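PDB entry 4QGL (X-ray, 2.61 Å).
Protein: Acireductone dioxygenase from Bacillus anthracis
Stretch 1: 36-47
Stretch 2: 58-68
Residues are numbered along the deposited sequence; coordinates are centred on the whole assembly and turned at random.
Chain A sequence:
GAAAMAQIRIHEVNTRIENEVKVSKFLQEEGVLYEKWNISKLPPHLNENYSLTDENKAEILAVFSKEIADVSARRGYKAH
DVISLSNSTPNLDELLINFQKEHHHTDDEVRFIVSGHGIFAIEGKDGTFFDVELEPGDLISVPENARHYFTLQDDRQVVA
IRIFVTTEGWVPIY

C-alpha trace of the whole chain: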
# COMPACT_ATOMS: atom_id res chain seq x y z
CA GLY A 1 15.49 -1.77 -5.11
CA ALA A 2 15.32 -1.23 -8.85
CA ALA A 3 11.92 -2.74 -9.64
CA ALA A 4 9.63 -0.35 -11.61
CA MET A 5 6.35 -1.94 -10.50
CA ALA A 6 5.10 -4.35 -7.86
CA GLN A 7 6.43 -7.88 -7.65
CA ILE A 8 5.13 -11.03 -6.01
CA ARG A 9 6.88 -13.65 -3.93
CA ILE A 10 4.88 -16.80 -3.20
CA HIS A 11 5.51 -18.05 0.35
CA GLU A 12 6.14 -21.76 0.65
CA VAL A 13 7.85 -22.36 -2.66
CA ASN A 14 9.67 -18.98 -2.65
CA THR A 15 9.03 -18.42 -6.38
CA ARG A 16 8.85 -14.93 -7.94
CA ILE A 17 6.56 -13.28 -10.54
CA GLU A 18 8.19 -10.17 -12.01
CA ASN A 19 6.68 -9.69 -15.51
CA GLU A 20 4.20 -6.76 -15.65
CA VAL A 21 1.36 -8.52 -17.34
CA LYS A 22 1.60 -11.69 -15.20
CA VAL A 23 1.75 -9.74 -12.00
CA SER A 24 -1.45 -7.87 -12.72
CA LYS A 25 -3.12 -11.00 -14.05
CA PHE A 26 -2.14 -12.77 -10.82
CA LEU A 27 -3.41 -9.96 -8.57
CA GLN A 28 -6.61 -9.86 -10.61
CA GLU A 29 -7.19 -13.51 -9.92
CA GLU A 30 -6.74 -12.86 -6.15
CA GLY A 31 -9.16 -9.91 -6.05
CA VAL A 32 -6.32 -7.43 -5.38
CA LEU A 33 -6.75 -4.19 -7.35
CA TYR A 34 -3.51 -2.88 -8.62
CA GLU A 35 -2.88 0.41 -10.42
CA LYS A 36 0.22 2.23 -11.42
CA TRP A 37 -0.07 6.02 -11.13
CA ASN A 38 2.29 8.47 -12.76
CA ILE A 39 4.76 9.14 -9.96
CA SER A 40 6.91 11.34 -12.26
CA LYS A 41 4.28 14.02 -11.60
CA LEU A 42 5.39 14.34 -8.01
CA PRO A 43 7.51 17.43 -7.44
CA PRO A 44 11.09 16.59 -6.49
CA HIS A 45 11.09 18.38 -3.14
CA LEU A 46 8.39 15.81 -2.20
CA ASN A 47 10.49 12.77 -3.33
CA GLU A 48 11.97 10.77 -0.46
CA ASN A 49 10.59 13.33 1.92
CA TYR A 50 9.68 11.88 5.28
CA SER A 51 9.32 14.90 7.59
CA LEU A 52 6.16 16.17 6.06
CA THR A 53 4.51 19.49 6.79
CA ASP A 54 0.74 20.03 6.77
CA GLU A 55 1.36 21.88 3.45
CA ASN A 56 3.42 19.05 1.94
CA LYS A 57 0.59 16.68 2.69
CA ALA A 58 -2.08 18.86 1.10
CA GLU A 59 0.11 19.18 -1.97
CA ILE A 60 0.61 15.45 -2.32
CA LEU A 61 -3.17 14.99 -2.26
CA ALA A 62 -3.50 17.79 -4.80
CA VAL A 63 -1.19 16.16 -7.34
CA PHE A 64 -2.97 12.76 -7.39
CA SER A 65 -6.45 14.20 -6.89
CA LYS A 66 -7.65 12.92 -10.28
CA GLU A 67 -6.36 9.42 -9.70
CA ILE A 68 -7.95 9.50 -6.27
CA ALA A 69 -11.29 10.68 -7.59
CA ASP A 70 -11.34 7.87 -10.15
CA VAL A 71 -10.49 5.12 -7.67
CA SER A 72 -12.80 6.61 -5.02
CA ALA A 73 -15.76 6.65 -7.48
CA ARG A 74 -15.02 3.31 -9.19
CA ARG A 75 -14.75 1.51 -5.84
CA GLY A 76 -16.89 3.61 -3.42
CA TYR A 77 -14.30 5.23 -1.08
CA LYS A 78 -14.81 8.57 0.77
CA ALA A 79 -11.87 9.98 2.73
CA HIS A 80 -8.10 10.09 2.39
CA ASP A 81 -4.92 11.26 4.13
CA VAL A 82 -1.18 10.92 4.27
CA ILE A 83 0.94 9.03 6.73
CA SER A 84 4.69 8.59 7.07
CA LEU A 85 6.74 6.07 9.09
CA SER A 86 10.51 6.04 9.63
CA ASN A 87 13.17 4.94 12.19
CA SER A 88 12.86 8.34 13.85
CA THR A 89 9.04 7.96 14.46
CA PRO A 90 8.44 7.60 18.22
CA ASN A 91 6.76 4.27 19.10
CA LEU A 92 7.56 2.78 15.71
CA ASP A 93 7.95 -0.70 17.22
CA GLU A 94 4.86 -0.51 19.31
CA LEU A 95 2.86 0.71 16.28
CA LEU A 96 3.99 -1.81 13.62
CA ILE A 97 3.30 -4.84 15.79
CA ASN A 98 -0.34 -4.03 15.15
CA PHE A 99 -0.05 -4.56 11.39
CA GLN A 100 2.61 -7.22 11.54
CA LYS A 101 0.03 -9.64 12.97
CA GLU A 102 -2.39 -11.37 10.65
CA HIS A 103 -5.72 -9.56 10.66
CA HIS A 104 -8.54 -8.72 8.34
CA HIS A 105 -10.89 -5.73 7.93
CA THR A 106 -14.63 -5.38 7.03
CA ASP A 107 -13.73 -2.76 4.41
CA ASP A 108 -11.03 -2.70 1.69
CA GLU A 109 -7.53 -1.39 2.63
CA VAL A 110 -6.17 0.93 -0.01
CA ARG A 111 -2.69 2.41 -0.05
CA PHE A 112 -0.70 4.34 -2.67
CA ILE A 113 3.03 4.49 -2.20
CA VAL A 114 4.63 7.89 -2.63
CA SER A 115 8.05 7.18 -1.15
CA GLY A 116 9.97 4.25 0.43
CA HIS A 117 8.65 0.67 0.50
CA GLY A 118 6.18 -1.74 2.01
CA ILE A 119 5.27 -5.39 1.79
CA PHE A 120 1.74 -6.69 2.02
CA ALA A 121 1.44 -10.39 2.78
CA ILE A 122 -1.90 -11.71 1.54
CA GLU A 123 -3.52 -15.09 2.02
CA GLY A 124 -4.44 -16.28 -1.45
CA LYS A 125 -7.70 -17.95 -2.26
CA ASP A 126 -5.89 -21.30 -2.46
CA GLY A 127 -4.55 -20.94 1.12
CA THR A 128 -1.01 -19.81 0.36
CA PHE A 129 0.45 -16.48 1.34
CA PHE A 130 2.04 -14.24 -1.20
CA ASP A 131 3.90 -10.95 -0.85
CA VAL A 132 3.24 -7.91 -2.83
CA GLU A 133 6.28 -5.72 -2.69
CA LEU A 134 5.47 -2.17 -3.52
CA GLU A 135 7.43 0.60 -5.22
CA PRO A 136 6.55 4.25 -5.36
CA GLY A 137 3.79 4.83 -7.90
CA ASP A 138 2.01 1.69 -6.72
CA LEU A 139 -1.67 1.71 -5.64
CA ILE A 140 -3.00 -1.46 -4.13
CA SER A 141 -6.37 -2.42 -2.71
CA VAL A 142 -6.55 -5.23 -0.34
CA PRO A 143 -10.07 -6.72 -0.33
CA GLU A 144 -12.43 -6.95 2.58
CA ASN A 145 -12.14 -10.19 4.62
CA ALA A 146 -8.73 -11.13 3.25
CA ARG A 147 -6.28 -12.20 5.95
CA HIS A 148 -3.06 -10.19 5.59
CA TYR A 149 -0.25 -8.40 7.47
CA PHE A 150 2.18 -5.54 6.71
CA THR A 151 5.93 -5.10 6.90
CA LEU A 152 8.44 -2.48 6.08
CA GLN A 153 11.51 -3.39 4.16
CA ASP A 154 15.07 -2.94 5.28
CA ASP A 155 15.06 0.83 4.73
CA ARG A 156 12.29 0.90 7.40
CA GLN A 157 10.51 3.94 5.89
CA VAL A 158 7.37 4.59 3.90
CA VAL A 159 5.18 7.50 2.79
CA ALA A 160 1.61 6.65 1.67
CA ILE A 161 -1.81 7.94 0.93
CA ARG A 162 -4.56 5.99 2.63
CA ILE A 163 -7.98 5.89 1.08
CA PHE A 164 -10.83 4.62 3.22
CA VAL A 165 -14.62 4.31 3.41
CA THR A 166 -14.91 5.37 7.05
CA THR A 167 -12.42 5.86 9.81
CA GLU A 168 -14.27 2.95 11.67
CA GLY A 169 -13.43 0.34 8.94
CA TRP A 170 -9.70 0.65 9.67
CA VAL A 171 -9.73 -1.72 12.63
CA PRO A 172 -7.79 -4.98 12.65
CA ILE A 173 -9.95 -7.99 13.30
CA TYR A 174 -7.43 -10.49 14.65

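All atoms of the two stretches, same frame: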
# COMPACT_ATOMS: atom_id res chain seq x y z
N LYS A 36 -1.02 1.49 -11.44
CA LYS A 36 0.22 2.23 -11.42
C LYS A 36 -0.08 3.67 -11.80
O LYS A 36 -0.58 3.94 -12.91
CB LYS A 36 1.25 1.57 -12.37
CG LYS A 36 2.70 2.13 -12.28
CD LYS A 36 3.55 1.42 -11.20
CE LYS A 36 4.78 2.24 -10.72
NZ LYS A 36 5.35 1.69 -9.44
N TRP A 37 0.16 4.60 -10.87
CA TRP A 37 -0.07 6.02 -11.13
C TRP A 37 1.24 6.68 -11.51
O TRP A 37 2.33 6.18 -11.17
CB TRP A 37 -0.60 6.72 -9.90
CG TRP A 37 -1.90 6.23 -9.47
CD1 TRP A 37 -2.72 5.36 -10.13
CD2 TRP A 37 -2.58 6.61 -8.28
NE1 TRP A 37 -3.88 5.18 -9.42
CE2 TRP A 37 -3.82 5.93 -8.28
CE3 TRP A 37 -2.27 7.46 -7.23
CZ2 TRP A 37 -4.73 6.09 -7.26
CZ3 TRP A 37 -3.16 7.61 -6.23
CH2 TRP A 37 -4.39 6.93 -6.25
N ASN A 38 1.13 7.82 -12.19
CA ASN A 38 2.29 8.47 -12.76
C ASN A 38 3.04 9.28 -11.71
O ASN A 38 2.72 10.42 -11.41
CB ASN A 38 1.86 9.28 -13.96
CG ASN A 38 3.03 9.94 -14.63
OD1 ASN A 38 3.98 9.29 -15.10
ND2 ASN A 38 2.99 11.22 -14.65
N ILE A 39 4.04 8.62 -11.14
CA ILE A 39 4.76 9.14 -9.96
C ILE A 39 5.73 10.24 -10.40
O ILE A 39 6.07 11.09 -9.60
CB ILE A 39 5.40 7.98 -9.12
CG1 ILE A 39 5.98 8.46 -7.79
CG2 ILE A 39 6.45 7.19 -9.89
CD1 ILE A 39 4.94 8.53 -6.69
N SER A 40 6.10 10.25 -11.68
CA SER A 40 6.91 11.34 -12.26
C SER A 40 6.27 12.73 -12.16
O SER A 40 6.94 13.73 -12.30
CB SER A 40 7.23 11.08 -13.74
OG SER A 40 6.08 11.13 -14.56
N LYS A 41 4.97 12.77 -11.95
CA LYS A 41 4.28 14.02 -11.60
C LYS A 41 4.69 14.65 -10.28
O LYS A 41 4.53 15.83 -10.10
CB LYS A 41 2.78 13.79 -11.46
CG LYS A 41 2.02 13.92 -12.75
CD LYS A 41 0.80 13.02 -12.66
CE LYS A 41 -0.06 13.41 -11.47
NZ LYS A 41 -1.41 12.80 -11.62
N LEU A 42 5.09 13.84 -9.33
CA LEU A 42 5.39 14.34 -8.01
C LEU A 42 6.55 15.29 -8.12
O LEU A 42 7.55 14.97 -8.74
CB LEU A 42 5.72 13.19 -7.05
CG LEU A 42 5.78 13.51 -5.55
CD1 LEU A 42 4.38 13.65 -4.96
CD2 LEU A 42 6.55 12.44 -4.78
N PRO A 43 6.41 16.49 -7.55
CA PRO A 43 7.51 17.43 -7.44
C PRO A 43 8.69 16.89 -6.64
O PRO A 43 8.51 16.23 -5.63
CB PRO A 43 6.91 18.63 -6.70
CG PRO A 43 5.45 18.46 -6.73
CD PRO A 43 5.11 17.12 -7.30
N PRO A 44 9.90 17.19 -7.09
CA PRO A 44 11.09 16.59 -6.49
C PRO A 44 11.32 16.89 -5.01
O PRO A 44 11.83 16.02 -4.30
CB PRO A 44 12.22 17.13 -7.37
CG PRO A 44 11.59 17.28 -8.71
CD PRO A 44 10.21 17.81 -8.39
N HIS A 45 10.91 18.07 -4.55
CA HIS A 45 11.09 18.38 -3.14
C HIS A 45 10.18 17.49 -2.30
O HIS A 45 10.40 17.37 -1.10
CB HIS A 45 10.87 19.86 -2.83
CG HIS A 45 9.44 20.22 -2.62
ND1 HIS A 45 8.89 20.38 -1.37
CD2 HIS A 45 8.44 20.47 -3.51
CE1 HIS A 45 7.62 20.70 -1.49
NE2 HIS A 45 7.32 20.76 -2.78
N LEU A 46 9.18 16.85 -2.92
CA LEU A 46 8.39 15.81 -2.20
C LEU A 46 8.88 14.35 -2.31
O LEU A 46 8.38 13.50 -1.60
CB LEU A 46 6.90 15.91 -2.58
CG LEU A 46 6.29 17.21 -2.10
CD1 LEU A 46 4.81 17.26 -2.41
CD2 LEU A 46 6.54 17.39 -0.62
N ASN A 47 9.83 14.08 -3.22
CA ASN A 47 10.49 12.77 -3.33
C ASN A 47 11.35 12.43 -2.10
O ASN A 47 12.09 13.28 -1.58
CB ASN A 47 11.39 12.72 -4.56
CG ASN A 47 10.80 11.92 -5.69
OD1 ASN A 47 11.31 10.86 -6.04
ND2 ASN A 47 9.72 12.43 -6.28
N ALA A 58 -1.01 18.30 1.93
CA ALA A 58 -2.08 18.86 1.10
C ALA A 58 -1.68 18.87 -0.36
O ALA A 58 -2.49 18.62 -1.23
CB ALA A 58 -2.42 20.27 1.56
N GLU A 59 -0.41 19.15 -0.61
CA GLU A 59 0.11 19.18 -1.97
C GLU A 59 0.15 17.82 -2.62
O GLU A 59 -0.14 17.71 -3.80
CB GLU A 59 1.53 19.69 -1.94
CG GLU A 59 2.00 20.17 -3.28
CD GLU A 59 3.32 20.90 -3.18
OE1 GLU A 59 3.88 21.23 -4.26
OE2 GLU A 59 3.81 21.14 -2.04
N ILE A 60 0.54 16.82 -1.86
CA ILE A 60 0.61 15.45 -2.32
C ILE A 60 -0.77 14.98 -2.76
O ILE A 60 -0.94 14.45 -3.86
CB ILE A 60 1.18 14.53 -1.23
CG1 ILE A 60 2.71 14.69 -1.18
CG2 ILE A 60 0.83 13.07 -1.47
CD1 ILE A 60 3.38 13.80 -0.16
N LEU A 61 -1.76 15.19 -1.90
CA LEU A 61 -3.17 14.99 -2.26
C LEU A 61 -3.70 15.86 -3.41
O LEU A 61 -4.62 15.48 -4.12
CB LEU A 61 -4.05 15.21 -1.04
CG LEU A 61 -3.83 14.22 0.10
CD1 LEU A 61 -4.69 14.65 1.28
CD2 LEU A 61 -4.15 12.79 -0.34
N ALA A 62 -3.14 17.04 -3.62
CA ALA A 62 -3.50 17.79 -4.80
C ALA A 62 -2.99 17.19 -6.10
O ALA A 62 -3.69 17.24 -7.10
CB ALA A 62 -3.03 19.23 -4.66
N VAL A 63 -1.78 16.67 -6.12
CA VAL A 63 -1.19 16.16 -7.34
C VAL A 63 -1.89 14.90 -7.85
O VAL A 63 -2.09 14.77 -9.05
CB VAL A 63 0.31 15.89 -7.16
CG1 VAL A 63 0.96 15.39 -8.43
CG2 VAL A 63 1.03 17.16 -6.77
N PHE A 64 -2.27 13.98 -6.97
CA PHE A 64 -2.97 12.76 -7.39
C PHE A 64 -4.47 12.82 -7.20
O PHE A 64 -5.13 11.81 -7.26
CB PHE A 64 -2.41 11.54 -6.68
CG PHE A 64 -0.96 11.33 -6.97
CD1 PHE A 64 -0.55 10.71 -8.14
CD2 PHE A 64 -0.00 11.81 -6.09
CE1 PHE A 64 0.78 10.56 -8.42
CE2 PHE A 64 1.34 11.65 -6.36
CZ PHE A 64 1.73 11.03 -7.52
N SER A 65 -5.01 14.04 -7.10
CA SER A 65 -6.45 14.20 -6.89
C SER A 65 -7.33 13.55 -7.95
O SER A 65 -8.40 13.06 -7.64
CB SER A 65 -6.83 15.67 -6.74
OG SER A 65 -6.61 16.39 -7.94
N LYS A 66 -6.90 13.57 -9.21
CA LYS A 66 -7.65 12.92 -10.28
C LYS A 66 -7.64 11.40 -10.10
O LYS A 66 -8.67 10.74 -10.15
CB LYS A 66 -7.07 13.30 -11.64
CG LYS A 66 -7.63 12.55 -12.82
CD LYS A 66 -9.13 12.72 -12.95
CE LYS A 66 -9.59 12.21 -14.31
NZ LYS A 66 -11.03 11.88 -14.27
N GLU A 67 -6.48 10.86 -9.86
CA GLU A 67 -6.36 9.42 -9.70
C GLU A 67 -7.14 8.97 -8.51
O GLU A 67 -7.73 7.93 -8.54
CB GLU A 67 -4.93 8.98 -9.53
CG GLU A 67 -4.10 9.08 -10.80
CD GLU A 67 -3.52 10.46 -10.99
OE1 GLU A 67 -4.09 11.46 -10.58
OE2 GLU A 67 -2.42 10.57 -11.54
N ILE A 68 -7.14 9.77 -7.46
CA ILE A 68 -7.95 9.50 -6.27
C ILE A 68 -9.45 9.58 -6.54
O ILE A 68 -10.20 8.71 -6.13
CB ILE A 68 -7.60 10.46 -5.13
CG1 ILE A 68 -6.10 10.40 -4.87
CG2 ILE A 68 -8.31 10.05 -3.86
CD1 ILE A 68 -5.60 11.18 -3.67
O HOH W 1 5.84 22.43 -5.09

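Residues 36-47 form an irregular segment containing two short 3-10 turns, 39-41 and 44-46, and they run along a helical segment, 58-68, that is interrupted at F64. The two stretches run in opposite senses, so that W37 lies near E67 (CA to CA 7.3 Å) and L42 near V63 (CA to CA 6.9 Å), while L46 reaches I60 further on. No backbone-to-backbone hydrogen bond joins them; side chains make most of the contact, with the backbone carbonyls of N38 and V63 also meeting side chains of the other stretch, and the whole buries 696 Å² in total. The turns are held from within, by L42 N to I39 O (2.9 Å) and L46 N to P43 O (2.9 Å). In the other stretch F64 leaves helical geometry and takes the N-cap position of the next helical segment, where I68 N donates to F64 O (2.9 Å).

Aromatic and apolar packing makes up much of the interface. F64 points toward the first stretch and its ring is bordered by several residues. The six-membered ring of W37 lies nearly parallel to it, with planes at 25°, but the centroids are 5.9 Å apart and the rings barely overlap; the pair therefore meets in an offset contact, W37 CE3 to F64 CD1 at 3.8 Å. L42 CD1 approaches the edge of the phenyl ring at F64 CE2 (3.9 Å), and N38 O also lies at that ring's edge, 3.6 Å from F64 CE1. I39 CB points away, yet its side chain bends back to place CD1 4.2 Å from F64 CZ. Further along, L46 CD1 packs against I60 CG1 at 3.5 Å, and P43 CD meets V63 CG2 at 4.1 Å.

W37 also makes a CH-pi contact. E67 CB sits over one face of its six-membered ring, 3.5 Å from the centroid and only 12° off the normal, so the aliphatic base of the glutamate covers the indole while its carboxylate remains available for a charged partner.

That partner is K41. Its NZ forms a salt bridge with E67 OE2 at 2.4 Å, a very short hydrogen-bonded distance, and donates a second, weak hydrogen bond to V63 O (3.3 Å). The ammonium group thus links a side-chain carboxylate to a backbone carbonyl near the helix break, while the lysine's aliphatic portion packs on V63, CE to CG1 at 3.8 Å.

A water-mediated link joins H45 and E59. The water donates to E59 OE1 (2.4 Å from its O atom) and lies 3.2 Å from H45 NE2. E59 OE2 approaches the edge of the imidazole directly, 3.6 Å from H45 NE2.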